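Local coordinates for protein alanine racemase (Acinetobacter baumannii, PDB 4QHR) that belongs to the alanine racemase family, pairing a TIM-barrel domain that carries a lysine-bound pyridoxal phosphate with a C-terminal beta domain in a two-chain assembly, at residues A[125-129]-A[172-177]; A[177-181]-A[202-206]; A[1-5]-A[270-275]; A[275-279]-A[321-325]; A[194-199]-A[218-222]. All blocks are in the same frame, centred on the assembly; numbering follows the deposited sequence.

Contact 1: residues A[125-129]-A[172-177]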
# COMPACT_ATOMS: atom_id res chain seq x y z
N LYS A 125 -12.45 -21.66 -17.92
CA LYS A 125 -12.54 -21.56 -16.46
C LYS A 125 -13.89 -22.09 -15.97
O LYS A 125 -14.92 -21.68 -16.43
CB LYS A 125 -12.33 -20.09 -16.05
CG LYS A 125 -12.53 -19.67 -14.57
CD LYS A 125 -11.64 -20.38 -13.56
CE LYS A 125 -11.38 -19.55 -12.28
NZ LYS A 125 -12.48 -19.67 -11.28
N LEU A 126 -13.83 -22.99 -15.01
CA LEU A 126 -14.97 -23.53 -14.32
C LEU A 126 -15.26 -22.75 -13.05
O LEU A 126 -14.37 -22.49 -12.23
CB LEU A 126 -14.66 -24.96 -13.89
CG LEU A 126 -15.69 -25.78 -13.09
CD1 LEU A 126 -16.94 -26.06 -13.92
CD2 LEU A 126 -15.07 -27.07 -12.59
N ASN A 127 -16.53 -22.42 -12.89
CA ASN A 127 -17.04 -21.98 -11.59
C ASN A 127 -17.65 -23.22 -10.96
O ASN A 127 -18.75 -23.67 -11.38
CB ASN A 127 -18.10 -20.91 -11.78
CG ASN A 127 -18.87 -20.59 -10.51
OD1 ASN A 127 -18.54 -21.01 -9.38
ND2 ASN A 127 -19.90 -19.82 -10.69
N SER A 128 -16.96 -23.76 -9.97
CA SER A 128 -17.39 -24.99 -9.31
C SER A 128 -17.95 -24.72 -7.93
O SER A 128 -18.14 -25.67 -7.15
CB SER A 128 -16.20 -25.95 -9.20
OG SER A 128 -15.08 -25.36 -8.54
N GLY A 129 -18.18 -23.43 -7.60
CA GLY A 129 -18.60 -23.05 -6.23
C GLY A 129 -18.08 -21.72 -5.70
O GLY A 129 -18.69 -21.15 -4.82
N GLN A 172 -16.28 -30.83 -2.76
CA GLN A 172 -17.26 -30.49 -3.78
C GLN A 172 -16.55 -30.00 -5.08
O GLN A 172 -16.90 -30.39 -6.19
CB GLN A 172 -18.24 -29.43 -3.27
CG GLN A 172 -19.27 -28.99 -4.31
CD GLN A 172 -20.01 -27.70 -3.94
OE1 GLN A 172 -20.65 -27.62 -2.90
NE2 GLN A 172 -19.92 -26.67 -4.81
N GLN A 173 -15.56 -29.13 -4.91
CA GLN A 173 -14.79 -28.61 -6.02
C GLN A 173 -13.93 -29.69 -6.69
O GLN A 173 -13.84 -29.69 -7.92
CB GLN A 173 -13.92 -27.44 -5.57
CG GLN A 173 -14.66 -26.12 -5.38
CD GLN A 173 -13.69 -24.95 -5.36
OE1 GLN A 173 -13.09 -24.63 -4.32
NE2 GLN A 173 -13.48 -24.34 -6.53
N LYS A 174 -13.29 -30.59 -5.93
CA LYS A 174 -12.46 -31.64 -6.55
C LYS A 174 -13.35 -32.49 -7.45
O LYS A 174 -13.04 -32.68 -8.63
CB LYS A 174 -11.70 -32.49 -5.53
N GLN A 175 -14.48 -32.97 -6.90
CA GLN A 175 -15.42 -33.85 -7.61
C GLN A 175 -16.07 -33.18 -8.82
O GLN A 175 -16.23 -33.80 -9.88
CB GLN A 175 -16.49 -34.42 -6.63
CG GLN A 175 -16.21 -35.80 -5.99
CD GLN A 175 -14.76 -36.07 -5.57
OE1 GLN A 175 -14.17 -37.07 -5.96
NE2 GLN A 175 -14.19 -35.18 -4.76
N GLN A 176 -16.42 -31.91 -8.68
CA GLN A 176 -16.93 -31.17 -9.83
C GLN A 176 -15.85 -31.12 -10.96
O GLN A 176 -16.14 -31.41 -12.14
CB GLN A 176 -17.37 -29.78 -9.37
CG GLN A 176 -17.98 -28.93 -10.45
CD GLN A 176 -19.14 -28.10 -9.94
OE1 GLN A 176 -19.43 -28.09 -8.75
NE2 GLN A 176 -19.80 -27.39 -10.85
N PHE A 177 -14.62 -30.80 -10.60
CA PHE A 177 -13.52 -30.76 -11.54
C PHE A 177 -13.24 -32.11 -12.23
O PHE A 177 -13.04 -32.15 -13.44
CB PHE A 177 -12.23 -30.29 -10.85
CG PHE A 177 -11.12 -30.00 -11.81
CD1 PHE A 177 -11.14 -28.85 -12.55
CD2 PHE A 177 -10.08 -30.91 -11.99
CE1 PHE A 177 -10.13 -28.58 -13.44
CE2 PHE A 177 -9.06 -30.65 -12.89
CZ PHE A 177 -9.08 -29.49 -13.62

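Contact 2: residues A[177-181]-A[202-206]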
# COMPACT_ATOMS: atom_id res chain seq x y z
N PHE A 177 -14.62 -30.80 -10.60
CA PHE A 177 -13.52 -30.76 -11.54
C PHE A 177 -13.24 -32.11 -12.23
O PHE A 177 -13.04 -32.15 -13.44
CB PHE A 177 -12.23 -30.29 -10.85
CG PHE A 177 -11.12 -30.00 -11.81
CD1 PHE A 177 -11.14 -28.85 -12.55
CD2 PHE A 177 -10.08 -30.91 -11.99
CE1 PHE A 177 -10.13 -28.58 -13.44
CE2 PHE A 177 -9.06 -30.65 -12.89
CZ PHE A 177 -9.08 -29.49 -13.62
N LEU A 178 -13.22 -33.21 -11.46
CA LEU A 178 -12.99 -34.56 -12.03
C LEU A 178 -14.14 -35.01 -12.94
O LEU A 178 -13.91 -35.63 -13.97
CB LEU A 178 -12.75 -35.61 -10.95
CG LEU A 178 -11.54 -35.43 -10.03
CD1 LEU A 178 -11.46 -36.49 -8.93
CD2 LEU A 178 -10.28 -35.43 -10.87
N HIS A 179 -15.36 -34.66 -12.58
CA HIS A 179 -16.54 -34.94 -13.42
C HIS A 179 -16.39 -34.26 -14.75
O HIS A 179 -16.65 -34.86 -15.80
CB HIS A 179 -17.87 -34.52 -12.72
CG HIS A 179 -19.03 -34.39 -13.66
ND1 HIS A 179 -19.52 -35.44 -14.41
CD2 HIS A 179 -19.80 -33.32 -13.98
CE1 HIS A 179 -20.53 -35.03 -15.15
NE2 HIS A 179 -20.73 -33.74 -14.91
N ILE A 180 -15.95 -33.00 -14.73
CA ILE A 180 -15.87 -32.28 -15.98
C ILE A 180 -14.70 -32.79 -16.78
O ILE A 180 -14.82 -32.96 -17.97
CB ILE A 180 -15.81 -30.75 -15.77
CG1 ILE A 180 -17.08 -30.25 -15.07
CG2 ILE A 180 -15.69 -30.06 -17.13
CD1 ILE A 180 -18.35 -30.32 -15.91
N LYS A 181 -13.58 -33.03 -16.12
CA LYS A 181 -12.39 -33.59 -16.77
C LYS A 181 -12.79 -34.90 -17.51
O LYS A 181 -12.64 -35.01 -18.74
CB LYS A 181 -11.31 -33.81 -15.72
CG LYS A 181 -9.99 -34.48 -16.13
CD LYS A 181 -9.22 -33.71 -17.13
CE LYS A 181 -7.74 -33.97 -17.08
NZ LYS A 181 -7.30 -35.13 -17.88
N GLU A 202 -2.11 -35.33 -6.64
CA GLU A 202 -2.97 -36.10 -7.57
C GLU A 202 -3.79 -35.21 -8.51
O GLU A 202 -4.30 -35.68 -9.54
CB GLU A 202 -3.89 -37.08 -6.81
CG GLU A 202 -4.99 -36.44 -5.97
CD GLU A 202 -4.57 -36.04 -4.54
OE1 GLU A 202 -3.37 -36.05 -4.16
OE2 GLU A 202 -5.50 -35.69 -3.79
N LEU A 203 -3.95 -33.95 -8.14
CA LEU A 203 -4.61 -32.94 -9.01
C LEU A 203 -3.67 -32.04 -9.82
O LEU A 203 -4.14 -31.07 -10.42
CB LEU A 203 -5.56 -32.08 -8.17
CG LEU A 203 -6.66 -32.84 -7.43
CD1 LEU A 203 -7.55 -31.89 -6.69
CD2 LEU A 203 -7.55 -33.65 -8.34
N ASN A 204 -2.40 -32.39 -9.92
CA ASN A 204 -1.46 -31.60 -10.69
C ASN A 204 -1.83 -31.54 -12.16
O ASN A 204 -1.77 -30.49 -12.78
CB ASN A 204 -0.02 -32.15 -10.60
CG ASN A 204 0.66 -31.91 -9.26
OD1 ASN A 204 0.21 -31.16 -8.38
ND2 ASN A 204 1.72 -32.55 -9.11
N PHE A 205 -2.21 -32.70 -12.73
CA PHE A 205 -2.43 -32.78 -14.20
C PHE A 205 -1.33 -32.09 -15.01
O PHE A 205 -0.13 -32.26 -14.71
CB PHE A 205 -3.84 -32.32 -14.52
CG PHE A 205 -4.89 -33.14 -13.84
CD1 PHE A 205 -5.05 -34.49 -14.18
CD2 PHE A 205 -5.70 -32.60 -12.84
CE1 PHE A 205 -6.00 -35.29 -13.55
CE2 PHE A 205 -6.67 -33.40 -12.23
CZ PHE A 205 -6.80 -34.74 -12.57
N ASP A 206 -1.71 -31.27 -16.00
CA ASP A 206 -0.73 -30.78 -16.98
C ASP A 206 -0.02 -29.47 -16.59
O ASP A 206 1.13 -29.25 -16.95
CB ASP A 206 -1.44 -30.62 -18.31
CG ASP A 206 -2.15 -31.91 -18.71
OD1 ASP A 206 -1.44 -32.84 -19.18
OD2 ASP A 206 -3.35 -32.05 -18.47
O HOH W 1 -4.61 -34.52 -18.46

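Contact 3: residues A[1-5]-A[270-275]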
# COMPACT_ATOMS: atom_id res chain seq x y z
N MET A 1 20.42 10.25 3.19
CA MET A 1 19.01 10.08 2.74
C MET A 1 18.31 9.14 3.71
O MET A 1 18.93 8.25 4.30
CB MET A 1 18.91 9.52 1.32
CG MET A 1 19.38 8.09 1.21
SD MET A 1 19.62 7.40 -0.45
CE MET A 1 17.94 6.92 -0.86
N ARG A 2 17.01 9.36 3.84
CA ARG A 2 16.12 8.44 4.54
C ARG A 2 16.28 7.04 3.99
O ARG A 2 16.31 6.84 2.77
CB ARG A 2 14.62 8.89 4.39
CG ARG A 2 13.66 8.08 5.26
CD ARG A 2 12.30 8.67 5.15
NE ARG A 2 11.22 8.00 5.88
CZ ARG A 2 10.42 7.07 5.36
NH1 ARG A 2 10.64 6.61 4.11
NH2 ARG A 2 9.43 6.57 6.09
N GLN A 3 16.40 6.08 4.90
CA GLN A 3 16.58 4.67 4.57
C GLN A 3 15.29 3.88 4.81
O GLN A 3 14.84 3.71 5.92
CB GLN A 3 17.71 4.10 5.42
CG GLN A 3 19.00 4.82 5.15
CD GLN A 3 19.48 4.71 3.71
OE1 GLN A 3 19.37 3.67 3.08
NE2 GLN A 3 19.98 5.79 3.18
N ALA A 4 14.72 3.44 3.70
CA ALA A 4 13.57 2.53 3.63
C ALA A 4 13.79 1.77 2.34
O ALA A 4 13.81 2.36 1.27
CB ALA A 4 12.26 3.33 3.56
N THR A 5 13.99 0.47 2.46
CA THR A 5 14.47 -0.38 1.37
C THR A 5 13.75 -1.75 1.26
O THR A 5 13.43 -2.40 2.24
CB THR A 5 15.95 -0.62 1.59
OG1 THR A 5 16.59 0.62 1.87
CG2 THR A 5 16.62 -1.22 0.36
N SER A 270 12.49 4.85 10.53
CA SER A 270 12.07 5.53 9.35
C SER A 270 11.21 4.64 8.43
O SER A 270 11.57 4.41 7.28
CB SER A 270 13.26 6.08 8.57
OG SER A 270 14.19 5.04 8.19
N ILE A 271 10.08 4.20 8.94
CA ILE A 271 9.06 3.58 8.08
C ILE A 271 7.70 3.87 8.65
O ILE A 271 7.59 4.04 9.88
CB ILE A 271 9.29 2.08 8.02
CG1 ILE A 271 8.82 1.55 6.68
CG2 ILE A 271 8.57 1.32 9.16
CD1 ILE A 271 9.75 1.92 5.54
N GLY A 272 6.67 3.92 7.79
CA GLY A 272 5.29 4.00 8.28
C GLY A 272 4.33 3.57 7.20
O GLY A 272 4.76 2.98 6.19
N TYR A 273 3.05 3.88 7.36
CA TYR A 273 2.09 3.38 6.41
C TYR A 273 2.18 4.06 5.08
O TYR A 273 1.67 3.52 4.13
CB TYR A 273 0.64 3.33 6.93
CG TYR A 273 0.09 4.69 7.30
CD1 TYR A 273 -0.39 5.57 6.35
CD2 TYR A 273 0.02 5.08 8.64
CE1 TYR A 273 -0.91 6.82 6.72
CE2 TYR A 273 -0.50 6.28 9.01
CZ TYR A 273 -0.92 7.15 8.06
OH TYR A 273 -1.39 8.39 8.53
N GLY A 274 2.86 5.22 5.02
CA GLY A 274 3.17 5.89 3.76
C GLY A 274 4.19 5.16 2.92
O GLY A 274 4.33 5.47 1.71
N ASP A 275 4.91 4.22 3.54
CA ASP A 275 5.77 3.28 2.82
C ASP A 275 5.09 1.95 2.52
O ASP A 275 5.64 1.15 1.79
CB ASP A 275 7.00 2.99 3.62
CG ASP A 275 7.71 4.21 3.97
OD1 ASP A 275 8.45 4.67 3.05
OD2 ASP A 275 7.50 4.72 5.11
O HOH W 2 16.52 6.64 7.63

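Contact 4: residues A[275-279]-A[321-325]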
# COMPACT_ATOMS: atom_id res chain seq x y z
N ASP A 275 4.91 4.22 3.54
CA ASP A 275 5.77 3.28 2.82
C ASP A 275 5.09 1.95 2.52
O ASP A 275 5.64 1.15 1.79
CB ASP A 275 7.00 2.99 3.62
CG ASP A 275 7.71 4.21 3.97
OD1 ASP A 275 8.45 4.67 3.05
OD2 ASP A 275 7.50 4.72 5.11
N GLY A 276 3.92 1.76 3.08
CA GLY A 276 3.22 0.49 2.99
C GLY A 276 3.42 -0.43 4.19
O GLY A 276 2.96 -1.54 4.17
N TYR A 277 4.07 0.05 5.26
CA TYR A 277 4.06 -0.71 6.50
C TYR A 277 2.69 -0.56 7.17
O TYR A 277 2.22 0.56 7.31
CB TYR A 277 5.16 -0.18 7.41
CG TYR A 277 5.40 -1.06 8.63
CD1 TYR A 277 6.04 -2.28 8.52
CD2 TYR A 277 4.99 -0.67 9.87
CE1 TYR A 277 6.28 -3.09 9.63
CE2 TYR A 277 5.24 -1.44 11.00
CZ TYR A 277 5.87 -2.66 10.88
OH TYR A 277 6.10 -3.42 12.01
N PRO A 278 2.02 -1.68 7.56
CA PRO A 278 0.61 -1.58 7.94
C PRO A 278 0.44 -0.87 9.27
O PRO A 278 1.31 -0.98 10.12
CB PRO A 278 0.15 -3.03 8.06
CG PRO A 278 1.21 -3.87 7.49
CD PRO A 278 2.48 -3.09 7.52
N ARG A 279 -0.68 -0.17 9.42
CA ARG A 279 -0.92 0.69 10.55
C ARG A 279 -1.60 -0.02 11.69
O ARG A 279 -1.19 0.17 12.86
CB ARG A 279 -1.85 1.87 10.15
CG ARG A 279 -2.23 2.82 11.24
CD ARG A 279 -3.11 3.99 10.77
NE ARG A 279 -3.67 4.69 11.93
CZ ARG A 279 -4.78 4.31 12.59
NH1 ARG A 279 -5.52 3.26 12.18
NH2 ARG A 279 -5.21 5.00 13.64
N GLU A 321 14.62 -4.63 10.53
CA GLU A 321 13.91 -5.47 9.59
C GLU A 321 12.43 -5.50 9.91
O GLU A 321 12.02 -5.93 11.01
CB GLU A 321 14.48 -6.89 9.60
CG GLU A 321 13.70 -7.87 8.70
CD GLU A 321 14.31 -9.27 8.74
OE1 GLU A 321 15.57 -9.33 8.81
OE2 GLU A 321 13.57 -10.27 8.77
N LEU A 322 11.60 -5.07 8.96
CA LEU A 322 10.16 -5.08 9.15
C LEU A 322 9.59 -6.42 8.78
O LEU A 322 8.74 -6.96 9.47
CB LEU A 322 9.53 -3.95 8.38
CG LEU A 322 10.24 -2.67 8.82
CD1 LEU A 322 10.23 -1.72 7.69
CD2 LEU A 322 9.67 -2.16 10.14
N TRP A 323 10.09 -7.01 7.71
CA TRP A 323 9.93 -8.42 7.51
C TRP A 323 10.98 -8.91 6.57
O TRP A 323 11.61 -8.10 5.86
CB TRP A 323 8.52 -8.75 7.02
CG TRP A 323 8.05 -8.11 5.73
CD1 TRP A 323 8.39 -8.49 4.45
CD2 TRP A 323 7.05 -7.11 5.61
NE1 TRP A 323 7.67 -7.72 3.55
CE2 TRP A 323 6.86 -6.87 4.24
CE3 TRP A 323 6.33 -6.36 6.53
CZ2 TRP A 323 5.96 -5.92 3.77
CZ3 TRP A 323 5.43 -5.41 6.06
CH2 TRP A 323 5.25 -5.22 4.68
N GLY A 324 11.21 -10.22 6.60
CA GLY A 324 12.24 -10.85 5.78
C GLY A 324 12.57 -12.24 6.35
O GLY A 324 11.68 -13.01 6.65
N ASN A 325 13.84 -12.58 6.48
CA ASN A 325 14.18 -13.91 7.01
C ASN A 325 14.07 -14.06 8.55
O ASN A 325 14.02 -15.19 9.06
CB ASN A 325 15.57 -14.30 6.60
CG ASN A 325 15.69 -14.62 5.15
OD1 ASN A 325 16.25 -13.84 4.35
ND2 ASN A 325 15.17 -15.75 4.78
O HOH W 3 7.28 -5.67 11.67

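Contact 5: residues A[194-199]-A[218-222]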
# COMPACT_ATOMS: atom_id res chain seq x y z
N SER A 194 -0.71 -22.66 -4.87
CA SER A 194 0.37 -23.07 -4.01
C SER A 194 -0.13 -24.09 -2.98
O SER A 194 0.51 -25.10 -2.76
CB SER A 194 0.95 -21.87 -3.26
OG SER A 194 1.51 -20.92 -4.16
N ALA A 195 -1.28 -23.81 -2.40
CA ALA A 195 -1.80 -24.69 -1.34
C ALA A 195 -2.04 -26.12 -1.86
O ALA A 195 -1.67 -27.14 -1.20
CB ALA A 195 -3.06 -24.08 -0.75
N ALA A 196 -2.69 -26.19 -3.02
CA ALA A 196 -2.97 -27.47 -3.67
C ALA A 196 -1.71 -28.19 -4.13
O ALA A 196 -1.67 -29.43 -4.11
CB ALA A 196 -3.90 -27.29 -4.84
N ILE A 197 -0.66 -27.45 -4.57
CA ILE A 197 0.64 -28.08 -4.86
C ILE A 197 1.15 -28.86 -3.63
O ILE A 197 1.68 -29.98 -3.76
CB ILE A 197 1.66 -27.05 -5.43
CG1 ILE A 197 1.21 -26.58 -6.82
CG2 ILE A 197 3.07 -27.65 -5.52
CD1 ILE A 197 1.89 -25.35 -7.35
N PHE A 198 1.01 -28.28 -2.43
CA PHE A 198 1.46 -28.96 -1.22
C PHE A 198 0.52 -30.11 -0.83
O PHE A 198 0.98 -31.19 -0.43
CB PHE A 198 1.59 -27.98 -0.03
CG PHE A 198 2.85 -27.19 -0.05
CD1 PHE A 198 4.02 -27.74 0.37
CD2 PHE A 198 2.86 -25.89 -0.48
CE1 PHE A 198 5.21 -27.01 0.36
CE2 PHE A 198 4.00 -25.15 -0.47
CZ PHE A 198 5.19 -25.71 -0.07
N LYS A 199 -0.78 -29.90 -1.00
CA LYS A 199 -1.74 -30.87 -0.51
C LYS A 199 -2.20 -31.97 -1.44
O LYS A 199 -2.43 -33.05 -0.99
CB LYS A 199 -2.93 -30.18 0.00
CG LYS A 199 -2.60 -29.47 1.31
CD LYS A 199 -3.67 -28.47 1.69
CE LYS A 199 -4.97 -29.15 2.06
NZ LYS A 199 -5.88 -28.21 2.76
N SER A 218 3.88 -18.12 3.04
CA SER A 218 3.04 -19.33 3.25
C SER A 218 1.61 -19.24 2.75
O SER A 218 0.91 -18.29 3.01
CB SER A 218 2.95 -19.66 4.72
OG SER A 218 2.21 -20.87 4.88
N PRO A 219 1.15 -20.26 2.03
CA PRO A 219 -0.30 -20.31 1.69
C PRO A 219 -1.20 -20.77 2.87
O PRO A 219 -2.41 -20.77 2.70
CB PRO A 219 -0.40 -21.38 0.61
CG PRO A 219 0.85 -22.08 0.60
CD PRO A 219 1.86 -21.43 1.53
N PHE A 220 -0.59 -21.15 4.00
CA PHE A 220 -1.29 -21.80 5.13
C PHE A 220 -1.13 -20.99 6.42
O PHE A 220 -0.01 -20.61 6.78
CB PHE A 220 -0.72 -23.19 5.38
CG PHE A 220 -0.76 -24.10 4.19
CD1 PHE A 220 -1.96 -24.49 3.67
CD2 PHE A 220 0.41 -24.61 3.62
CE1 PHE A 220 -2.02 -25.34 2.58
CE2 PHE A 220 0.36 -25.47 2.52
CZ PHE A 220 -0.87 -25.82 1.99
N ALA A 221 -2.23 -20.81 7.13
CA ALA A 221 -2.22 -20.09 8.41
C ALA A 221 -1.46 -20.83 9.48
O ALA A 221 -0.88 -20.21 10.36
CB ALA A 221 -3.66 -19.82 8.88
N ASP A 222 -1.42 -22.16 9.37
CA ASP A 222 -0.82 -22.99 10.39
C ASP A 222 0.54 -23.59 9.97
O ASP A 222 1.03 -24.52 10.61
CB ASP A 222 -1.82 -24.10 10.78
CG ASP A 222 -2.14 -25.05 9.63
OD1 ASP A 222 -1.81 -24.77 8.47
OD2 ASP A 222 -2.74 -26.11 9.90

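Contact 1: residues A[125-129]-A[172-177]
Helix 168-184 meets the loop that leaves barrel strand 122-125 through two pairs of residues one turn apart, Gln172-Gln173 and Gln176-Phe177. Gln172, an exposed residue, sends its NE2 to Ser128 O (3.1 Å). Gln173 NE2 donates to Ser128 OG at 2.8 Å and nearly straight, so a single serine receives two neighbouring glutamines, one on its carbonyl and one on its hydroxyl. The same Gln173 amide also bonds backbone atoms of His159 and Ala161, tying in the loop after the adjacent strand 154-157. One turn on, Gln176 lays CG 3.7 Å from Ser128 CB and 4.1 Å from Leu126 CD2. Phe177 closes the row, with Leu126 CD2 at the edge of its ring, 4.3 Å from CD1. Asn127 OD1 accepts from Gly129 N (3.0 Å), an Asx turn around Ser128; Gly129 has a positive phi at which a CB would clash with the carbonyl O of Ser128. The chemistry is graded, from amide hydrogen bonds at Gln172 and Gln173 to purely apolar contact at Phe177.

Contact 2: residues A[177-181]-A[202-206]
Phe205 is the wedge of this largely apolar contact. Its backbone has a positive phi (44°), unusual for a residue with a side chain, and with chi1 in the m well the ring reaches across to helix 177-181. Three helix residues meet it. Phe177, in the t rotamer, brings CE2 to 3.7 Å from Phe205 CE2, the two ring planes inclined at 43°. Leu178, chi1 m and chi2 t, extends so that CD2 lies at the edge of the Phe205 ring, 3.9 Å from CZ, and 4.1 Å from Leu203 CD2; Leu203 has the same conformation. Lys181 folds its aliphatic chain at chi2 (p), which lays CE over one face of the Phe205 ring, 4.0 Å from CD1. Its NZ then forms a salt bridge with Asp185 and gives a proton to a water (2.8 Å from NZ) that in turn donates to Asp206 OD2 (2.8 Å). The contact places helix 168-184 over the barrel wall: Phe177 and Lys181 also touch Leu156 of strand 154-157, and both, with Phe205, pack on Ala189 of strand 188-190.

Contact 3: residues A[1-5]-A[270-275]
A buried, mainly polar contact fastens the N-terminus of the chain to the loop after strand 264-269, within the C-terminal beta domain of this alanine racemase-type fold. Strand 4-8, into which the first residues lead, lies between strand 234-246, antiparallel, and the C-terminal strand 352-355, parallel, so both ends of the chain join one sheet. The core of the contact is a two-pronged, end-on salt bridge: the extended Arg2 gives NH1 to Asp275 OD1 (3.1 Å) and NH2 to Asp275 OD2 (2.8 Å). Asp275 is fixed in turn, since OD2 also accepts from Gly272 N (2.9 Å) and OD1 pairs with Arg350. Next to the salt bridge, Ala4 CB packs 3.5 Å from Ile271 CD1. Close by, the second subunit packs Phe82 on Arg2, and its Glu86 takes a hydrogen bond from the Met1 amino group. At the start of the loop, Ser270 OG donates to Gln3 O (2.7 Å), while a water accepts from Gln3 N (2.8 Å) and donates to Ser270 OG (2.9 Å).

Contact 4: residues A[275-279]-A[321-325]
The Tyr277 ring, the main projection of loop 275-279, fills the hollow between the Leu322 side chain and the six-membered ring of Trp323, with Phe236 and Val287 also touching it. Tyr277 CE1 lies 3.6 Å from Leu322 CD2, and Tyr277 CD1 4.0 Å from Trp323 CZ3, so successive atoms along one side of the tyrosine meet the two in turn. Pro278 follows: its CD sits at the edge of the indole, 4.0 Å from Trp323 CZ3. Gly276 O comes up to the same edge, 4.4 Å from Trp323 CH2, so the tip of the indole is received by three consecutive residues. Gly276 takes a positive phi at which a side chain would collide with the preceding carbonyl. Leu322 and Trp323 both stand opposite Phe236 of strand 234-246, forming a classic beta bulge at the corner where the chain leaves strand 319-321 in the mixed sheet of the C-terminal domain. Leu322 points toward the loop, while Trp323, with chi1 in the p well, swings its indole round to Pro278 and on to Leu343 and Leu344 of helix 340-345. Beyond the ring, Tyr277 OH donates to a water (2.6 Å), which donates to Leu322 O (2.9 Å).

Contact 5: residues A[194-199]-A[218-222]
Helix 194-199, the short helix after barrel strand 188-190, packs against loop 218-222, on the way from the last strand of the TIM barrel, 207-208, to helix 225-228 and the C-terminal domain. Its first residue, Ser194, sets CB 3.9 Å from Pro219 CG, while its hydroxyl belongs to the cofactor site: OG is hydrogen-bonded to the phosphate oxygen OP3 of the modified lysine at position 34 and to Met213 N. The contact therefore lies beside the phosphate-binding end of the barrel. Ala195 comes closest to the loop, with its CA 5.5 Å from that of Pro219. Its small CB touches both Pro219 CB (4.0 Å) and Phe220 CE1 (3.7 Å), and Ala195 O lies at the edge of the Phe220 ring, 3.5 Å from CZ. Ala196 and Ile197 turn other faces, Ile197 meeting Val20 and Leu23 of helix 10-23. One turn after Ser194, Phe198 brings CB to 3.8 Å from Phe220 CE2, its ring inclined at 70° to that of Phe220, with centroids 6.0 Å apart; Leu228 touches both side chains. Lys199, whose NZ is hydrogen-bonded to Ala163 O, runs its aliphatic part alongside Phe220, with CD 3.6 Å from CE1.

Overall arrangement
Four of the contacts form two pairs, and the fifth lies between them. Contacts 1 and 2, with centres 10 Å apart, share Phe177 and helix 168-184, which they fasten to loops of the TIM barrel. Contacts 3 and 4, also 10 Å apart, share Asp275 in the C-terminal domain, touch through Ile271 and Leu322, and both reach the second subunit. The pairs lie on opposite sides of the chain's centre, 36 to 46 Å apart between centres. Contact 5, beside the cofactor, is 18 Å from contact 2 and 22 Å from contact 4. Contact 3 encloses contacts 1, 2 and 5: the chain begins in the C-terminal domain, builds the barrel, then comes back to that domain, where contact 4 follows.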